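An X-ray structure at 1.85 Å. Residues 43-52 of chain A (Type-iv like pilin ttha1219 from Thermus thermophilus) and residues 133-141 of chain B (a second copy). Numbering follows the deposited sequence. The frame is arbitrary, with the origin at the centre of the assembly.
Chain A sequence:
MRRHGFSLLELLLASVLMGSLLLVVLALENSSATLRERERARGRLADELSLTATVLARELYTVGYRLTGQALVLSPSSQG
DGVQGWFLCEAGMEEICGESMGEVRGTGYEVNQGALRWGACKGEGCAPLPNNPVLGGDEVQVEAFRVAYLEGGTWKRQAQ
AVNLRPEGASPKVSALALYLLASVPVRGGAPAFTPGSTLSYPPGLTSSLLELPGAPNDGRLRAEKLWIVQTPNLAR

Chain A (43-52) GRLADELSLT
Chain B (133-141) PVLGGDEVQ

Residues 44-52 of chain A are helical, with phi near -63° and psi near -42°. Chain B arrives on a strand that includes Pro B133 and Val B134, turns a corner at Leu B135 and loops past the helix start. The register pairs Arg A44 with Glu B139 (CA to CA, 6.4 Å) and Asp A47 with Leu B135 (CA to CA, 6.3 Å).

Gly A43 C lies 3.6 Å from Asp B138 OD2. The CA-to-CB bond of Arg A44 points toward chain B; the side chain is extended (chi1 to chi3 all t). Its NH1 donates to Glu B139 OE2 at 2.8 Å, a salt bridge at the guanidinium edge. Arg A44 CD packs on Val B140 CG2 at 3.7 Å.

The CA-to-CB bond of Asp A47 (m) also points toward chain B. Asp A47 OD2 lies 3.4 Å from Asp B138 OD2; two like-charged carboxylates lie close, with no hydrogen bond between these atoms. Water 1 donates to Asp A47 OD2 at 2.4 Å and accepts from Gly B136 N at 2.9 Å, linking the chains. Asp B138 (p) is held by Val B140 N, which donates to Asp B138 OD1 at 2.8 Å.

The CA-to-CB bond of Leu A51 (m, t) points sideways to chain B, but the side-chain end comes nearer. Leu A51 CD2 meets Val B134 CG1 at 3.7 Å. Val B134 is t, with CA-to-CB directed away. Leu A51 CD1 reaches Leu B135 CD1 (t, p) at 4.5 Å.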

ATOM      1  N   GLY A  43      14.307 -10.083   1.453  1.00 30.11           N
ATOM      2  CA  GLY A  43      15.016  -9.545   0.254  1.00 29.23           C
ATOM      3  C   GLY A  43      14.338  -8.301  -0.350  1.00 26.92           C
ATOM      4  O   GLY A  43      13.164  -8.032  -0.077  1.00 27.08           O
ATOM      5  N   ARG A  44      15.050  -7.579  -1.201  1.00 24.03           N
ATOM      6  CA  ARG A  44      14.510  -6.417  -1.812  1.00 23.26           C
ATOM      7  C   ARG A  44      13.267  -6.711  -2.669  1.00 21.61           C
ATOM      8  O   ARG A  44      12.263  -5.987  -2.608  1.00 20.27           O
ATOM      9  CB  ARG A  44      15.601  -5.798  -2.681  1.00 22.82           C
ATOM     10  CG  ARG A  44      15.186  -4.570  -3.404  1.00 22.54           C
ATOM     11  CD  ARG A  44      16.322  -3.999  -4.248  1.00 23.27           C
ATOM     12  NE  ARG A  44      15.874  -2.890  -5.058  1.00 23.19           N
ATOM     13  CZ  ARG A  44      16.607  -2.266  -5.949  1.00 24.40           C
ATOM     14  NH1 ARG A  44      17.807  -2.686  -6.167  1.00 26.12           N
ATOM     15  NH2 ARG A  44      16.137  -1.240  -6.641  1.00 25.10           N
ATOM     16  N   LEU A  45      13.331  -7.772  -3.480  1.00 20.77           N
ATOM     17  CA  LEU A  45      12.197  -8.122  -4.347  1.00 20.24           C
ATOM     18  C   LEU A  45      10.997  -8.596  -3.488  1.00 19.70           C
ATOM     19  O   LEU A  45       9.860  -8.209  -3.746  1.00 17.85           O
ATOM     20  CB  LEU A  45      12.600  -9.199  -5.388  1.00 20.26           C
ATOM     21  CG  LEU A  45      11.512  -9.562  -6.362  1.00 19.71           C
ATOM     22  CD1 LEU A  45      11.005  -8.347  -7.106  1.00 19.85           C
ATOM     23  CD2 LEU A  45      12.039 -10.550  -7.396  1.00 20.72           C
ATOM     24  N   ALA A  46      11.263  -9.374  -2.447  1.00 19.80           N
ATOM     25  CA  ALA A  46      10.207  -9.810  -1.556  1.00 19.94           C
ATOM     26  C   ALA A  46       9.531  -8.601  -0.941  1.00 19.74           C
ATOM     27  O   ALA A  46       8.331  -8.607  -0.786  1.00 19.62           O
ATOM     28  CB  ALA A  46      10.744 -10.762  -0.453  1.00 21.21           C
ATOM     29  N   ASP A  47      10.302  -7.600  -0.543  1.00 20.81           N
ATOM     30  CA  ASP A  47       9.748  -6.375   0.076  1.00 22.07           C
ATOM     31  C   ASP A  47       8.858  -5.630  -0.938  1.00 20.66           C
ATOM     32  O   ASP A  47       7.811  -5.134  -0.561  1.00 19.87           O
ATOM     33  CB  ASP A  47      10.830  -5.456   0.638  1.00 23.36           C
ATOM     34  CG  ASP A  47      11.462  -5.987   1.915  1.00 26.14           C
ATOM     35  OD1 ASP A  47      10.953  -6.986   2.540  1.00 29.18           O
ATOM     36  OD2 ASP A  47      12.499  -5.426   2.303  1.00 27.71           O
ATOM     37  N   GLU A  48       9.277  -5.609  -2.206  1.00 20.60           N
ATOM     38  CA  GLU A  48       8.542  -4.940  -3.253  1.00 20.81           C
ATOM     39  C   GLU A  48       7.193  -5.727  -3.494  1.00 19.46           C
ATOM     40  O   GLU A  48       6.142  -5.081  -3.599  1.00 19.78           O
ATOM     41  CB  GLU A  48       9.293  -4.818  -4.588  1.00 22.28           C
ATOM     42  CG  GLU A  48      10.442  -3.828  -4.659  1.00 24.64           C
ATOM     43  CD  GLU A  48      11.422  -4.052  -5.860  1.00 27.54           C
ATOM     44  OE1 GLU A  48      11.936  -5.176  -6.005  1.00 27.64           O
ATOM     45  OE2 GLU A  48      11.793  -3.109  -6.612  1.00 28.44           O
ATOM     46  N   LEU A  49       7.221  -7.039  -3.450  1.00 17.72           N
ATOM     47  CA  LEU A  49       5.986  -7.839  -3.527  1.00 17.23           C
ATOM     48  C   LEU A  49       5.069  -7.627  -2.308  1.00 16.32           C
ATOM     49  O   LEU A  49       3.876  -7.540  -2.495  1.00 15.67           O
ATOM     50  CB  LEU A  49       6.281  -9.314  -3.657  1.00 17.26           C
ATOM     51  CG  LEU A  49       6.980  -9.707  -4.959  1.00 17.61           C
ATOM     52  CD1 LEU A  49       7.270 -11.193  -4.964  1.00 18.25           C
ATOM     53  CD2 LEU A  49       6.175  -9.366  -6.189  1.00 17.67           C
ATOM     54  N   SER A  50       5.633  -7.522  -1.091  1.00 15.86           N
ATOM     55  CA  SER A  50       4.840  -7.187   0.083  1.00 16.49           C
ATOM     56  C   SER A  50       4.142  -5.835  -0.049  1.00 15.56           C
ATOM     57  O   SER A  50       2.996  -5.707   0.364  1.00 14.98           O
ATOM     58  CB  SER A  50       5.641  -7.244   1.406  1.00 18.15           C
ATOM     59  OG  SER A  50       6.044  -8.648   1.483  1.00 22.35           O
ATOM     60  N   LEU A  51       4.873  -4.799  -0.485  1.00 15.36           N
ATOM     61  CA  LEU A  51       4.300  -3.469  -0.636  1.00 15.23           C
ATOM     62  C   LEU A  51       3.140  -3.534  -1.639  1.00 14.97           C
ATOM     63  O   LEU A  51       2.076  -2.958  -1.424  1.00 14.44           O
ATOM     64  CB  LEU A  51       5.342  -2.452  -1.163  1.00 15.83           C
ATOM     65  CG  LEU A  51       6.367  -1.994  -0.109  1.00 16.38           C
ATOM     66  CD1 LEU A  51       7.486  -1.262  -0.816  1.00 17.04           C
ATOM     67  CD2 LEU A  51       5.665  -1.041   0.838  1.00 16.99           C
ATOM     68  N   THR A  52       3.346  -4.267  -2.707  1.00 14.63           N
ATOM     69  CA  THR A  52       2.328  -4.399  -3.798  1.00 14.58           C
ATOM     70  C   THR A  52       1.137  -5.096  -3.253  1.00 14.51           C
ATOM     71  O   THR A  52       0.000  -4.683  -3.462  1.00 16.84           O
ATOM     72  CB  THR A  52       2.948  -5.214  -4.975  1.00 14.52           C
ATOM     73  OG1 THR A  52       4.100  -4.511  -5.458  1.00 14.45           O
ATOM     74  CG2 THR A  52       1.967  -5.381  -6.078  1.00 14.45           C
TER
ATOM     75  N   PRO B 133       8.315  -5.138   8.516  1.00 23.98           N
ATOM     76  CA  PRO B 133       9.105  -4.395   7.527  1.00 22.86           C
ATOM     77  C   PRO B 133       8.258  -3.662   6.506  1.00 21.38           C
ATOM     78  O   PRO B 133       7.215  -4.159   6.103  1.00 20.37           O
ATOM     79  CB  PRO B 133       9.907  -5.485   6.792  1.00 25.05           C
ATOM     80  CG  PRO B 133       9.722  -6.761   7.587  1.00 27.12           C
ATOM     81  CD  PRO B 133       8.557  -6.594   8.520  1.00 26.37           C
ATOM     82  N   VAL B 134       8.655  -2.474   6.114  1.00 19.13           N
ATOM     83  CA  VAL B 134       8.005  -1.863   4.974  1.00 19.60           C
ATOM     84  C   VAL B 134       8.989  -1.822   3.810  1.00 19.95           C
ATOM     85  O   VAL B 134       8.731  -2.368   2.752  1.00 19.40           O
ATOM     86  CB  VAL B 134       7.529  -0.410   5.324  1.00 20.02           C
ATOM     87  CG1 VAL B 134       6.861   0.281   4.119  1.00 20.75           C
ATOM     88  CG2 VAL B 134       6.504  -0.487   6.452  1.00 20.66           C
ATOM     89  N   LEU B 135      10.135  -1.192   4.036  1.00 19.61           N
ATOM     90  CA  LEU B 135      11.098  -0.917   3.006  1.00 21.81           C
ATOM     91  C   LEU B 135      12.477  -0.895   3.707  1.00 20.74           C
ATOM     92  O   LEU B 135      12.654  -0.209   4.696  1.00 18.71           O
ATOM     93  CB  LEU B 135      10.805   0.516   2.397  1.00 24.66           C
ATOM     94  CG  LEU B 135      11.755   0.984   1.276  1.00 27.19           C
ATOM     95  CD1 LEU B 135      11.632   0.142   0.056  1.00 29.53           C
ATOM     96  CD2 LEU B 135      11.472   2.405   0.875  1.00 30.93           C
ATOM     97  N   GLY B 136      13.462  -1.540   3.097  1.00 21.19           N
ATOM     98  CA  GLY B 136      14.838  -1.284   3.384  1.00 22.37           C
ATOM     99  C   GLY B 136      15.447  -2.277   4.360  1.00 24.42           C
ATOM    100  O   GLY B 136      14.887  -3.291   4.622  1.00 24.39           O
ATOM    101  N   GLY B 137      16.611  -1.905   4.891  1.00 28.04           N
ATOM    102  CA  GLY B 137      17.360  -2.717   5.858  1.00 31.17           C
ATOM    103  C   GLY B 137      18.147  -3.839   5.141  1.00 34.34           C
ATOM    104  O   GLY B 137      18.539  -4.836   5.754  1.00 36.40           O
ATOM    105  N   ASP B 138      18.406  -3.682   3.852  1.00 32.73           N
ATOM    106  CA  ASP B 138      19.189  -4.648   3.104  1.00 33.78           C
ATOM    107  C   ASP B 138      19.938  -3.965   1.961  1.00 31.32           C
ATOM    108  O   ASP B 138      20.639  -2.982   2.155  1.00 31.46           O
ATOM    109  CB  ASP B 138      18.212  -5.774   2.590  1.00 35.16           C
ATOM    110  CG  ASP B 138      16.878  -5.234   1.781  1.00 38.08           C
ATOM    111  OD1 ASP B 138      16.811  -4.194   1.055  1.00 33.93           O
ATOM    112  OD2 ASP B 138      15.808  -5.906   1.866  1.00 43.05           O
ATOM    113  N   GLU B 139      19.748  -4.463   0.766  1.00 28.34           N
ATOM    114  CA  GLU B 139      20.259  -3.858  -0.434  1.00 28.14           C
ATOM    115  C   GLU B 139      19.761  -2.398  -0.437  1.00 24.84           C
ATOM    116  O   GLU B 139      20.520  -1.470  -0.763  1.00 23.84           O
ATOM    117  CB  GLU B 139      19.756  -4.736  -1.646  1.00 30.37           C
ATOM    118  CG  GLU B 139      20.164  -4.304  -3.034  1.00 33.28           C
ATOM    119  CD  GLU B 139      19.580  -5.203  -4.151  1.00 37.90           C
ATOM    120  OE1 GLU B 139      19.281  -6.391  -3.864  1.00 43.93           O
ATOM    121  OE2 GLU B 139      19.447  -4.749  -5.330  1.00 37.01           O
ATOM    122  N   VAL B 140      18.480  -2.204  -0.113  1.00 22.41           N
ATOM    123  CA  VAL B 140      17.898  -0.847  -0.040  1.00 21.08           C
ATOM    124  C   VAL B 140      18.173  -0.315   1.332  1.00 19.16           C
ATOM    125  O   VAL B 140      17.871  -0.956   2.303  1.00 19.71           O
ATOM    126  CB  VAL B 140      16.374  -0.817  -0.310  1.00 20.47           C
ATOM    127  CG1 VAL B 140      15.816   0.561  -0.129  1.00 19.91           C
ATOM    128  CG2 VAL B 140      16.037  -1.394  -1.688  1.00 21.70           C
ATOM    129  N   GLN B 141      18.714   0.885   1.391  1.00 19.38           N
ATOM    130  CA  GLN B 141      18.905   1.600   2.661  1.00 18.97           C
ATOM    131  C   GLN B 141      18.070   2.822   2.672  1.00 18.24           C
ATOM    132  O   GLN B 141      18.173   3.676   1.750  1.00 17.01           O
ATOM    133  CB  GLN B 141      20.378   1.994   2.838  1.00 20.15           C
ATOM    134  CG  GLN B 141      21.259   0.775   3.090  1.00 21.46           C
ATOM    135  CD  GLN B 141      21.054   0.223   4.469  1.00 23.03           C
ATOM    136  OE1 GLN B 141      21.128   0.954   5.481  1.00 23.62           O
ATOM    137  NE2 GLN B 141      20.793  -1.063   4.541  1.00 23.39           N
TER
HETATM  138  O   HOH W   1      13.528  -3.612   1.083  1.00 29.69           O